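Local coordinates for protein xylosidase (Xanthomonas axonopodis pv. citri, PDB 6XN2) that probably hydrolyses xylo-oligosaccharides or related xylose-containing chains as a family 43 glycoside hydrolase, and holds xylose units in a pocket, at residues 172-175 and 181-184; 219-224 and 228-233; 318-323 and 351-356. One frame throughout, in Å; residues are numbered along the deposited sequence.

Contact 1 (172-175 and 181-184); sequences AVLA and HYLY
Val173 carries CG1 anti to its own N (chi1 175°), which sets CG2 beside that N, and there CG2 packs 3.6 Å from Leu183 CD1. The other branch serves a different neighbour: Val173 CG1 comes to the imidazole edge of His181, 3.9 Å from CD2. At the far end of the same face, His181 NE2 approaches Ala175 CB at 3.6 Å, so the ring is lodged against both residues.

On the other face, with Ala172, Leu174 and Tyr182, Tyr184 turns its CG opposite the carbonyl carbon (chi1 -62°), and its ring runs alongside Leu174, both side chains pointing the same way. Tyr184 CE1 is 3.9 Å from Leu174 CB, while the carbonyl oxygen of Ala172 lies in the ring plane at its edge, 3.5 Å from Tyr184 CD1. The phenol OH is satisfied by the backbone oxygen of Pro288. Ala172 and Tyr184 exchange two backbone hydrogen bonds, the N of Ala172 lying 2.7 Å from the O of Tyr184; a second such pair joins Leu174 and Tyr182, with Leu174 N 2.9 Å from Tyr182 O.

Val173 and His181 touch Ala123 of strand 121-125, whereas Leu174 and Tyr184 touch Val261 of strand 257-264. Asp121 accepts a hydrogen bond from the N of Val173, and a bound calcium ion sits about 5 Å from the Ala172 side chain. This is an antiparallel beta hairpin with strand 121-125 against one face and strand 257-264 against the other, consistent with the inner strands of a blade in the five-bladed beta-propeller of family 43.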
ATOM      1  N   ALA A 172       0.517  -3.391  -5.277  1.00 24.28           N
ATOM      2  CA  ALA A 172       0.445  -4.462  -4.285  1.00 25.71           C
ATOM      3  C   ALA A 172       0.368  -5.785  -5.026  1.00 26.21           C
ATOM      4  O   ALA A 172      -0.501  -5.969  -5.880  1.00 24.48           O
ATOM      5  CB  ALA A 172      -0.761  -4.286  -3.368  1.00 25.14           C
ATOM      6  N   VAL A 173       1.276  -6.702  -4.714  1.00 24.32           N
ATOM      7  CA  VAL A 173       1.290  -7.983  -5.413  1.00 25.27           C
ATOM      8  C   VAL A 173       0.840  -9.113  -4.496  1.00 27.99           C
ATOM      9  O   VAL A 173       1.500  -9.428  -3.501  1.00 28.86           O
ATOM     10  CB  VAL A 173       2.672  -8.312  -5.977  1.00 25.78           C
ATOM     11  CG1 VAL A 173       2.664  -9.696  -6.594  1.00 23.36           C
ATOM     12  CG2 VAL A 173       3.065  -7.271  -7.006  1.00 26.36           C
ATOM     13  N   LEU A 174      -0.300  -9.708  -4.832  1.00 27.42           N
ATOM     14  CA  LEU A 174      -0.854 -10.798  -4.045  1.00 27.14           C
ATOM     15  C   LEU A 174      -0.348 -12.151  -4.530  1.00 26.82           C
ATOM     16  O   LEU A 174      -0.542 -12.518  -5.692  1.00 28.36           O
ATOM     17  CB  LEU A 174      -2.382 -10.765  -4.096  1.00 26.70           C
ATOM     18  CG  LEU A 174      -3.081 -12.043  -3.618  1.00 27.97           C
ATOM     19  CD1 LEU A 174      -2.865 -12.251  -2.126  1.00 29.73           C
ATOM     20  CD2 LEU A 174      -4.558 -12.038  -3.972  1.00 28.58           C
ATOM     21  N   ALA A 175       0.256 -12.883  -3.612  1.00 28.84           N
ATOM     22  CA  ALA A 175       0.662 -14.268  -3.880  1.00 28.69           C
ATOM     23  C   ALA A 175      -0.552 -15.111  -3.516  1.00 31.87           C
ATOM     24  O   ALA A 175      -0.705 -15.429  -2.365  1.00 31.37           O
ATOM     25  CB  ALA A 175       1.859 -14.637  -3.058  1.00 29.97           C
ATOM     26  N   HIS A 181       0.025 -14.848  -9.152  1.00 26.24           N
ATOM     27  CA  HIS A 181       0.341 -13.575  -8.569  1.00 27.05           C
ATOM     28  C   HIS A 181      -0.475 -12.509  -9.264  1.00 27.03           C
ATOM     29  O   HIS A 181      -0.586 -12.511 -10.443  1.00 26.11           O
ATOM     30  CB  HIS A 181       1.812 -13.234  -8.649  1.00 27.17           C
ATOM     31  CG  HIS A 181       2.675 -13.936  -7.657  1.00 27.46           C
ATOM     32  ND1 HIS A 181       3.237 -15.157  -7.904  1.00 30.05           N
ATOM     33  CD2 HIS A 181       3.142 -13.554  -6.457  1.00 28.58           C
ATOM     34  CE1 HIS A 181       3.962 -15.528  -6.873  1.00 27.60           C
ATOM     35  NE2 HIS A 181       3.928 -14.568  -5.984  1.00 27.23           N
ATOM     36  N   TYR A 182      -1.046 -11.598  -8.500  1.00 25.01           N
ATOM     37  CA  TYR A 182      -1.848 -10.532  -9.047  1.00 24.62           C
ATOM     38  C   TYR A 182      -1.320  -9.186  -8.627  1.00 27.51           C
ATOM     39  O   TYR A 182      -1.006  -8.981  -7.508  1.00 26.79           O
ATOM     40  CB  TYR A 182      -3.300 -10.632  -8.598  1.00 25.10           C
ATOM     41  CG  TYR A 182      -4.035 -11.866  -9.027  1.00 28.52           C
ATOM     42  CD1 TYR A 182      -3.997 -12.995  -8.285  1.00 28.56           C
ATOM     43  CD2 TYR A 182      -4.762 -11.884 -10.163  1.00 28.02           C
ATOM     44  CE1 TYR A 182      -4.659 -14.124  -8.675  1.00 28.23           C
ATOM     45  CE2 TYR A 182      -5.427 -13.000 -10.558  1.00 29.56           C
ATOM     46  CZ  TYR A 182      -5.364 -14.125  -9.820  1.00 31.31           C
ATOM     47  OH  TYR A 182      -6.040 -15.235 -10.208  1.00 29.00           O
ATOM     48  N   LEU A 183      -1.226  -8.273  -9.565  1.00 25.19           N
ATOM     49  CA  LEU A 183      -0.779  -6.926  -9.260  1.00 28.36           C
ATOM     50  C   LEU A 183      -1.975  -5.991  -9.135  1.00 26.05           C
ATOM     51  O   LEU A 183      -2.837  -5.950 -10.015  1.00 26.09           O
ATOM     52  CB  LEU A 183       0.188  -6.414 -10.335  1.00 27.49           C
ATOM     53  CG  LEU A 183       0.587  -4.933 -10.214  1.00 27.09           C
ATOM     54  CD1 LEU A 183       1.422  -4.666  -8.962  1.00 24.36           C
ATOM     55  CD2 LEU A 183       1.313  -4.477 -11.475  1.00 25.61           C
ATOM     56  N   TYR A 184      -2.033  -5.271  -8.020  1.00 25.09           N
ATOM     57  CA  TYR A 184      -3.039  -4.238  -7.803  1.00 25.47           C
ATOM     58  C   TYR A 184      -2.350  -2.896  -7.792  1.00 24.68           C
ATOM     59  O   TYR A 184      -1.259  -2.778  -7.244  1.00 27.18           O
ATOM     60  CB  TYR A 184      -3.779  -4.452  -6.482  1.00 27.07           C
ATOM     61  CG  TYR A 184      -4.538  -5.753  -6.410  1.00 25.92           C
ATOM     62  CD1 TYR A 184      -3.896  -6.937  -6.045  1.00 25.30           C
ATOM     63  CD2 TYR A 184      -5.903  -5.799  -6.698  1.00 25.68           C
ATOM     64  CE1 TYR A 184      -4.596  -8.138  -5.971  1.00 27.72           C
ATOM     65  CE2 TYR A 184      -6.608  -6.998  -6.625  1.00 27.07           C
ATOM     66  CZ  TYR A 184      -5.947  -8.159  -6.264  1.00 27.99           C
ATOM     67  OH  TYR A 184      -6.638  -9.347  -6.192  1.00 28.53           O
TER

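Contact 2 (219-224 and 228-233); sequences VARLHE and DLAEPS
Arg221 spreads its guanidinium over the methyl of Ala230, which lies under one face and toward the rim, with Ala230 CB 3.5 Å from Arg221 NH2. A bend at chi3 of the arginine (70°) folds the flat group back to that position. Glu231 meets the backbone of the same residue: its OE2 takes the N of Arg221 at 2.8 Å in a nearly straight bond (172° at the hydrogen), met on the anti side and 22° out of the carboxylate plane.

The leucines cross at an angle, Leu222 CD2 touching Leu229 CD2 at 4.0 Å, and Leu229 CD1 reaches Ala220 CB at the same distance of 4.0 Å. Two backbone bonds, Ala230 N to Arg221 O at 2.8 Å and His223 N to Asp228 O at 3.0 Å, flank the single bridge pairing Leu222 with Leu229. They hold together the two limbs of the connection between strands 218-221 and 234-239.

Glu231 OE2 is also hydrogen-bonded to Tyr289 OH, so two partners grip one carboxylate oxygen. Arg221 NE stays 5.4 Å from Glu231 OE2, too far for a salt bridge between these two, and OE1 has a long, weak ion pair with Arg234; these positive charges would probably favour the ionised carboxylate.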
ATOM      1  N   VAL A 219      -6.341  -4.217 -11.409  1.00 21.93           N
ATOM      2  CA  VAL A 219      -5.834  -5.521 -11.086  1.00 23.92           C
ATOM      3  C   VAL A 219      -5.420  -6.244 -12.353  1.00 25.67           C
ATOM      4  O   VAL A 219      -6.063  -6.147 -13.331  1.00 28.55           O
ATOM      5  CB  VAL A 219      -6.827  -6.360 -10.296  1.00 25.51           C
ATOM      6  CG1 VAL A 219      -8.102  -6.566 -11.052  1.00 25.27           C
ATOM      7  CG2 VAL A 219      -6.238  -7.681  -9.855  1.00 27.92           C
ATOM      8  N   ALA A 220      -4.294  -6.919 -12.317  1.00 26.77           N
ATOM      9  CA  ALA A 220      -3.839  -7.684 -13.442  1.00 29.23           C
ATOM     10  C   ALA A 220      -3.017  -8.857 -12.985  1.00 26.76           C
ATOM     11  O   ALA A 220      -2.130  -8.717 -12.220  1.00 23.99           O
ATOM     12  CB  ALA A 220      -3.030  -6.834 -14.358  1.00 25.56           C
ATOM     13  N   ARG A 221      -3.327 -10.024 -13.504  1.00 25.99           N
ATOM     14  CA  ARG A 221      -2.540 -11.189 -13.178  1.00 29.86           C
ATOM     15  C   ARG A 221      -1.152 -10.998 -13.759  1.00 27.12           C
ATOM     16  O   ARG A 221      -0.975 -10.492 -14.823  1.00 27.28           O
ATOM     17  CB  ARG A 221      -3.163 -12.486 -13.714  1.00 31.93           C
ATOM     18  CG  ARG A 221      -2.427 -13.730 -13.281  1.00 32.35           C
ATOM     19  CD  ARG A 221      -3.027 -15.013 -13.758  1.00 43.36           C
ATOM     20  NE  ARG A 221      -2.894 -15.214 -15.184  1.00 56.79           N
ATOM     21  CZ  ARG A 221      -1.813 -15.714 -15.778  1.00 65.84           C
ATOM     22  NH1 ARG A 221      -0.738 -16.037 -15.077  1.00 58.34           N
ATOM     23  NH2 ARG A 221      -1.799 -15.858 -17.088  1.00 69.00           N
ATOM     24  N   LEU A 222      -0.164 -11.414 -13.012  1.00 27.01           N
ATOM     25  CA  LEU A 222       1.170 -11.308 -13.454  1.00 26.26           C
ATOM     26  C   LEU A 222       1.592 -12.525 -14.250  1.00 29.65           C
ATOM     27  O   LEU A 222       1.187 -13.602 -13.998  1.00 29.38           O
ATOM     28  CB  LEU A 222       2.102 -11.172 -12.251  1.00 27.67           C
ATOM     29  CG  LEU A 222       2.122  -9.831 -11.542  1.00 26.49           C
ATOM     30  CD1 LEU A 222       2.881  -9.906 -10.252  1.00 29.06           C
ATOM     31  CD2 LEU A 222       2.691  -8.752 -12.405  1.00 24.45           C
ATOM     32  N   HIS A 223       2.483 -12.278 -15.180  1.00 26.61           N
ATOM     33  CA  HIS A 223       3.072 -13.372 -15.967  1.00 31.50           C
ATOM     34  C   HIS A 223       3.967 -14.171 -15.022  1.00 29.12           C
ATOM     35  O   HIS A 223       4.546 -13.633 -14.101  1.00 25.71           O
ATOM     36  CB  HIS A 223       3.837 -12.776 -17.147  1.00 30.43           C
ATOM     37  CG  HIS A 223       4.288 -13.750 -18.179  1.00 33.79           C
ATOM     38  ND1 HIS A 223       5.434 -14.480 -18.052  1.00 37.51           N
ATOM     39  CD2 HIS A 223       3.767 -14.093 -19.367  1.00 34.82           C
ATOM     40  CE1 HIS A 223       5.583 -15.248 -19.097  1.00 36.62           C
ATOM     41  NE2 HIS A 223       4.594 -15.018 -19.918  1.00 35.29           N
ATOM     42  N   GLU A 224       4.227 -15.419 -15.371  1.00 30.15           N
ATOM     43  CA  GLU A 224       5.121 -16.269 -14.618  1.00 34.44           C
ATOM     44  C   GLU A 224       6.522 -15.701 -14.469  1.00 32.72           C
ATOM     45  O   GLU A 224       7.197 -15.966 -13.540  1.00 31.37           O
ATOM     46  CB  GLU A 224       5.172 -17.672 -15.226  1.00 38.12           C
ATOM     47  CG  GLU A 224       5.813 -17.702 -16.593  1.00 52.01           C
ATOM     48  CD  GLU A 224       5.667 -19.027 -17.324  1.00 68.79           C
ATOM     49  OE1 GLU A 224       5.689 -20.084 -16.676  1.00 75.54           O
ATOM     50  OE2 GLU A 224       5.555 -19.006 -18.549  1.00 71.93           O
ATOM     51  N   ASP A 228       6.323  -8.774 -16.029  1.00 28.79           N
ATOM     52  CA  ASP A 228       5.331  -8.321 -17.022  1.00 28.83           C
ATOM     53  C   ASP A 228       3.943  -8.751 -16.574  1.00 28.18           C
ATOM     54  O   ASP A 228       3.836  -9.723 -15.899  1.00 27.37           O
ATOM     55  CB  ASP A 228       5.575  -8.953 -18.387  1.00 28.69           C
ATOM     56  CG  ASP A 228       6.843  -8.489 -19.049  1.00 35.89           C
ATOM     57  OD1 ASP A 228       7.087  -7.320 -19.069  1.00 38.35           O
ATOM     58  OD2 ASP A 228       7.540  -9.317 -19.556  1.00 46.49           O
ATOM     59  N   LEU A 229       2.925  -8.016 -16.980  1.00 26.86           N
ATOM     60  CA  LEU A 229       1.584  -8.423 -16.704  1.00 23.97           C
ATOM     61  C   LEU A 229       1.231  -9.533 -17.659  1.00 30.34           C
ATOM     62  O   LEU A 229       1.729  -9.590 -18.727  1.00 28.02           O
ATOM     63  CB  LEU A 229       0.603  -7.293 -16.942  1.00 28.64           C
ATOM     64  CG  LEU A 229       0.904  -5.950 -16.346  1.00 27.93           C
ATOM     65  CD1 LEU A 229      -0.261  -5.048 -16.620  1.00 25.80           C
ATOM     66  CD2 LEU A 229       1.118  -6.104 -14.879  1.00 25.77           C
ATOM     67  N   ALA A 230       0.338 -10.402 -17.266  1.00 29.76           N
ATOM     68  CA  ALA A 230      -0.088 -11.463 -18.161  1.00 30.60           C
ATOM     69  C   ALA A 230      -1.310 -11.064 -18.948  1.00 33.51           C
ATOM     70  O   ALA A 230      -1.736 -11.780 -19.803  1.00 27.57           O
ATOM     71  CB  ALA A 230      -0.366 -12.715 -17.406  1.00 29.69           C
ATOM     72  N   GLU A 231      -1.846  -9.896 -18.643  1.00 29.85           N
ATOM     73  CA  GLU A 231      -3.021  -9.382 -19.290  1.00 28.95           C
ATOM     74  C   GLU A 231      -3.161  -7.907 -18.992  1.00 29.55           C
ATOM     75  O   GLU A 231      -2.626  -7.444 -18.046  1.00 30.97           O
ATOM     76  CB  GLU A 231      -4.225 -10.074 -18.693  1.00 29.57           C
ATOM     77  CG  GLU A 231      -4.496  -9.616 -17.271  1.00 32.29           C
ATOM     78  CD  GLU A 231      -5.422 -10.488 -16.505  1.00 35.32           C
ATOM     79  OE1 GLU A 231      -6.203 -11.168 -17.123  1.00 36.79           O
ATOM     80  OE2 GLU A 231      -5.397 -10.466 -15.292  1.00 31.64           O
ATOM     81  N   PRO A 232      -3.962  -7.171 -19.774  1.00 31.93           N
ATOM     82  CA  PRO A 232      -4.251  -5.768 -19.445  1.00 29.52           C
ATOM     83  C   PRO A 232      -4.989  -5.679 -18.108  1.00 30.23           C
ATOM     84  O   PRO A 232      -5.767  -6.582 -17.783  1.00 27.83           O
ATOM     85  CB  PRO A 232      -5.143  -5.298 -20.603  1.00 31.18           C
ATOM     86  CG  PRO A 232      -4.924  -6.285 -21.700  1.00 32.84           C
ATOM     87  CD  PRO A 232      -4.601  -7.588 -21.032  1.00 35.36           C
ATOM     88  N   SER A 233      -4.755  -4.647 -17.335  1.00 27.50           N
ATOM     89  CA  SER A 233      -5.397  -4.544 -16.057  1.00 27.17           C
ATOM     90  C   SER A 233      -6.872  -4.263 -16.193  1.00 29.06           C
ATOM     91  O   SER A 233      -7.302  -3.692 -17.138  1.00 26.21           O
ATOM     92  CB  SER A 233      -4.743  -3.467 -15.204  1.00 24.09           C
ATOM     93  OG  SER A 233      -5.332  -2.239 -15.418  1.00 26.11           O
TER

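Contact 3 (318-323 and 351-356); sequences WYLFYH and ATIYPY
Leu320 and Ile353 make the close half of this contact, where the two side chains pass alongside, running in opposite senses. Ile353 CD1 reaches in to 3.6 Å from Leu320 CD2 and to 3.8 Å from Leu320 CB, although the CA atoms of Leu320 and Ile353 stand 8.7 Å apart. Side chains, not paired backbones, bridge the gap.

The other half is looser. Tyr322, with CG between its backbone N and carbonyl carbon (chi1 61°), extends its ring to Pro355, where CE2 lies 4.0 Å from Pro355 CB in an oblique approach. A water lying in the plane of the phenol, at the ring's edge, bridges the polar groups: it is 2.8 Å from Tyr322 OH and donates to Pro355 O at 2.7 Å. Ser39 OG gives the tyrosine hydroxyl a further partner, and Pro355 CB also rests over one face of the Tyr356 ring.

Strand 317-324 is the middle strand of a three-stranded antiparallel sheet, between 310-314 and 336-342. Leu298 and Leu299 of strand 292-299 touch Leu320, and Leu299 also packs on Tyr322 and Pro355, so the contact is anchored against the neighbouring sheet. Beyond it, Tyr356 O bonds to Thr36 OG1, tying the C-terminal segment to helix 29-36.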
ATOM      1  N   TRP A 318      -2.180 -12.284  12.784  1.00 39.07           N
ATOM      2  CA  TRP A 318      -2.299 -11.306  11.700  1.00 34.87           C
ATOM      3  C   TRP A 318      -1.891  -9.943  12.224  1.00 34.72           C
ATOM      4  O   TRP A 318      -2.222  -9.580  13.353  1.00 34.47           O
ATOM      5  CB  TRP A 318      -3.723 -11.216  11.149  1.00 33.67           C
ATOM      6  CG  TRP A 318      -4.148 -12.323  10.260  1.00 34.50           C
ATOM      7  CD1 TRP A 318      -4.862 -13.426  10.619  1.00 36.51           C
ATOM      8  CD2 TRP A 318      -3.932 -12.425   8.847  1.00 32.20           C
ATOM      9  NE1 TRP A 318      -5.090 -14.216   9.524  1.00 36.06           N
ATOM     10  CE2 TRP A 318      -4.531 -13.625   8.422  1.00 36.31           C
ATOM     11  CE3 TRP A 318      -3.286 -11.620   7.901  1.00 32.00           C
ATOM     12  CZ2 TRP A 318      -4.500 -14.048   7.092  1.00 35.25           C
ATOM     13  CZ3 TRP A 318      -3.255 -12.044   6.580  1.00 34.62           C
ATOM     14  CH2 TRP A 318      -3.862 -13.242   6.190  1.00 31.06           C
ATOM     15  N   TYR A 319      -1.257  -9.159  11.395  1.00 32.10           N
ATOM     16  CA  TYR A 319      -0.908  -7.836  11.795  1.00 32.56           C
ATOM     17  C   TYR A 319      -1.301  -6.808  10.780  1.00 31.99           C
ATOM     18  O   TYR A 319      -1.342  -7.087   9.633  1.00 29.82           O
ATOM     19  CB  TYR A 319       0.591  -7.702  11.953  1.00 31.26           C
ATOM     20  CG  TYR A 319       1.211  -8.519  13.009  1.00 34.31           C
ATOM     21  CD1 TYR A 319       1.310  -8.063  14.288  1.00 34.58           C
ATOM     22  CD2 TYR A 319       1.724  -9.734  12.722  1.00 35.72           C
ATOM     23  CE1 TYR A 319       1.897  -8.810  15.258  1.00 34.87           C
ATOM     24  CE2 TYR A 319       2.308 -10.505  13.684  1.00 36.86           C
ATOM     25  CZ  TYR A 319       2.387 -10.040  14.954  1.00 38.18           C
ATOM     26  OH  TYR A 319       2.972 -10.806  15.880  1.00 35.80           O
ATOM     27  N   LEU A 320      -1.649  -5.637  11.278  1.00 31.61           N
ATOM     28  CA  LEU A 320      -1.806  -4.449  10.459  1.00 27.89           C
ATOM     29  C   LEU A 320      -0.505  -3.658  10.534  1.00 28.39           C
ATOM     30  O   LEU A 320      -0.042  -3.312  11.625  1.00 29.44           O
ATOM     31  CB  LEU A 320      -2.981  -3.586  10.939  1.00 30.36           C
ATOM     32  CG  LEU A 320      -3.100  -2.244  10.203  1.00 29.11           C
ATOM     33  CD1 LEU A 320      -3.543  -2.496   8.781  1.00 27.02           C
ATOM     34  CD2 LEU A 320      -4.028  -1.243  10.892  1.00 28.80           C
ATOM     35  N   PHE A 321       0.101  -3.403   9.383  1.00 26.27           N
ATOM     36  CA  PHE A 321       1.241  -2.499   9.316  1.00 25.77           C
ATOM     37  C   PHE A 321       0.755  -1.182   8.753  1.00 28.04           C
ATOM     38  O   PHE A 321       0.031  -1.162   7.766  1.00 26.52           O
ATOM     39  CB  PHE A 321       2.357  -3.079   8.452  1.00 26.99           C
ATOM     40  CG  PHE A 321       3.025  -4.270   9.058  1.00 28.43           C
ATOM     41  CD1 PHE A 321       2.412  -5.511   9.030  1.00 30.32           C
ATOM     42  CD2 PHE A 321       4.266  -4.150   9.663  1.00 30.39           C
ATOM     43  CE1 PHE A 321       3.031  -6.620   9.593  1.00 29.11           C
ATOM     44  CE2 PHE A 321       4.888  -5.255  10.226  1.00 31.06           C
ATOM     45  CZ  PHE A 321       4.262  -6.486  10.189  1.00 28.83           C
ATOM     46  N   TYR A 322       1.129  -0.081   9.385  1.00 24.26           N
ATOM     47  CA  TYR A 322       0.633   1.212   8.948  1.00 24.59           C
ATOM     48  C   TYR A 322       1.687   2.252   9.248  1.00 30.03           C
ATOM     49  O   TYR A 322       2.809   1.899   9.626  1.00 24.80           O
ATOM     50  CB  TYR A 322      -0.699   1.545   9.630  1.00 25.92           C
ATOM     51  CG  TYR A 322      -0.639   1.639  11.141  1.00 26.24           C
ATOM     52  CD1 TYR A 322      -0.549   0.492  11.929  1.00 27.41           C
ATOM     53  CD2 TYR A 322      -0.701   2.878  11.784  1.00 27.48           C
ATOM     54  CE1 TYR A 322      -0.490   0.576  13.312  1.00 28.29           C
ATOM     55  CE2 TYR A 322      -0.647   2.973  13.170  1.00 26.80           C
ATOM     56  CZ  TYR A 322      -0.546   1.818  13.928  1.00 31.30           C
ATOM     57  OH  TYR A 322      -0.492   1.904  15.302  1.00 26.82           O
ATOM     58  N   HIS A 323       1.355   3.525   9.067  1.00 26.56           N
ATOM     59  CA  HIS A 323       2.288   4.582   9.443  1.00 27.58           C
ATOM     60  C   HIS A 323       1.572   5.814   9.987  1.00 27.80           C
ATOM     61  O   HIS A 323       0.361   5.976   9.821  1.00 27.58           O
ATOM     62  CB  HIS A 323       3.194   4.964   8.254  1.00 26.41           C
ATOM     63  CG  HIS A 323       2.498   5.705   7.147  1.00 28.82           C
ATOM     64  ND1 HIS A 323       2.468   5.245   5.847  1.00 27.58           N
ATOM     65  CD2 HIS A 323       1.835   6.887   7.141  1.00 27.03           C
ATOM     66  CE1 HIS A 323       1.805   6.105   5.093  1.00 28.87           C
ATOM     67  NE2 HIS A 323       1.402   7.105   5.856  1.00 26.02           N
ATOM     68  N   ALA A 351     -12.360  -5.894  13.011  1.00 36.85           N
ATOM     69  CA  ALA A 351     -12.628  -4.794  13.889  1.00 39.49           C
ATOM     70  C   ALA A 351     -11.748  -3.601  13.653  1.00 38.05           C
ATOM     71  O   ALA A 351     -10.612  -3.726  13.350  1.00 35.75           O
ATOM     72  CB  ALA A 351     -12.493  -5.267  15.315  1.00 45.37           C
ATOM     73  N   THR A 352     -12.305  -2.429  13.814  1.00 35.33           N
ATOM     74  CA  THR A 352     -11.559  -1.238  13.618  1.00 34.67           C
ATOM     75  C   THR A 352     -10.404  -1.098  14.595  1.00 38.27           C
ATOM     76  O   THR A 352     -10.535  -1.311  15.763  1.00 38.26           O
ATOM     77  CB  THR A 352     -12.459  -0.001  13.724  1.00 32.97           C
ATOM     78  OG1 THR A 352     -13.566  -0.148  12.865  1.00 32.80           O
ATOM     79  CG2 THR A 352     -11.765   1.194  13.335  1.00 31.42           C
ATOM     80  N   ILE A 353      -9.261  -0.728  14.080  1.00 32.49           N
ATOM     81  CA  ILE A 353      -8.109  -0.484  14.906  1.00 32.09           C
ATOM     82  C   ILE A 353      -8.008   1.017  15.121  1.00 32.28           C
ATOM     83  O   ILE A 353      -8.077   1.743  14.205  1.00 29.55           O
ATOM     84  CB  ILE A 353      -6.844  -1.013  14.242  1.00 32.78           C
ATOM     85  CG1 ILE A 353      -6.992  -2.494  13.977  1.00 33.38           C
ATOM     86  CG2 ILE A 353      -5.640  -0.736  15.090  1.00 30.78           C
ATOM     87  CD1 ILE A 353      -5.770  -3.163  13.447  1.00 32.61           C
ATOM     88  N   TYR A 354      -7.881   1.449  16.364  1.00 33.62           N
ATOM     89  CA  TYR A 354      -7.784   2.849  16.709  1.00 30.41           C
ATOM     90  C   TYR A 354      -6.356   3.055  17.134  1.00 30.34           C
ATOM     91  O   TYR A 354      -5.983   2.628  18.165  1.00 32.83           O
ATOM     92  CB  TYR A 354      -8.799   3.182  17.800  1.00 32.14           C
ATOM     93  CG  TYR A 354     -10.224   3.113  17.320  1.00 31.39           C
ATOM     94  CD1 TYR A 354     -10.912   1.960  17.352  1.00 34.63           C
ATOM     95  CD2 TYR A 354     -10.844   4.198  16.784  1.00 34.15           C
ATOM     96  CE1 TYR A 354     -12.194   1.882  16.882  1.00 37.59           C
ATOM     97  CE2 TYR A 354     -12.127   4.127  16.318  1.00 30.49           C
ATOM     98  CZ  TYR A 354     -12.789   2.958  16.371  1.00 34.68           C
ATOM     99  OH  TYR A 354     -14.057   2.851  15.928  1.00 37.31           O
ATOM    100  N   PRO A 355      -5.584   3.760  16.328  1.00 26.41           N
ATOM    101  CA  PRO A 355      -4.131   3.874  16.504  1.00 30.58           C
ATOM    102  C   PRO A 355      -3.698   4.689  17.726  1.00 30.17           C
ATOM    103  O   PRO A 355      -2.531   4.619  18.092  1.00 29.31           O
ATOM    104  CB  PRO A 355      -3.673   4.557  15.209  1.00 30.74           C
ATOM    105  CG  PRO A 355      -4.879   5.273  14.700  1.00 31.09           C
ATOM    106  CD  PRO A 355      -6.052   4.429  15.100  1.00 31.70           C
ATOM    107  N   TYR A 356      -4.605   5.452  18.331  1.00 31.52           N
ATOM    108  CA  TYR A 356      -4.273   6.215  19.533  1.00 29.83           C
ATOM    109  C   TYR A 356      -5.277   5.901  20.630  1.00 31.42           C
ATOM    110  O   TYR A 356      -5.396   6.643  21.596  1.00 28.99           O
ATOM    111  CB  TYR A 356      -4.227   7.720  19.220  1.00 27.48           C
ATOM    112  CG  TYR A 356      -3.471   7.953  17.938  1.00 32.68           C
ATOM    113  CD1 TYR A 356      -2.086   7.817  17.895  1.00 28.39           C
ATOM    114  CD2 TYR A 356      -4.143   8.241  16.755  1.00 29.92           C
ATOM    115  CE1 TYR A 356      -1.389   7.986  16.716  1.00 32.51           C
ATOM    116  CE2 TYR A 356      -3.450   8.406  15.567  1.00 30.98           C
ATOM    117  CZ  TYR A 356      -2.078   8.280  15.555  1.00 27.18           C
ATOM    118  OH  TYR A 356      -1.387   8.440  14.376  1.00 27.61           O
TER
HETATM  119  O   HOH W   1      -0.103   4.135  16.914  1.00 29.21           O

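Overall arrangement
Followed from the N terminus, the three contacts come in series, and none nests within or crosses another. Contact 1 closes a five-residue turn between neighbouring strands; contact 2 then closes a three-residue turn just beyond strand 218-221. These two join directly, because strands 181-185 and 218-221 are neighbours: His181 O probably bonds to Leu222 N, and Leu183 N to Ala220 O, with the contact centres about 9 Å apart. Contact 3 closes a longer loop of 27 residues that takes in strand 336-342, and fastens the C-terminal segment to another sheet. Its centre lies about 21 Å from that of contact 1 and about 30 Å from that of contact 2, on the opposite side of the chain's centre from the latter.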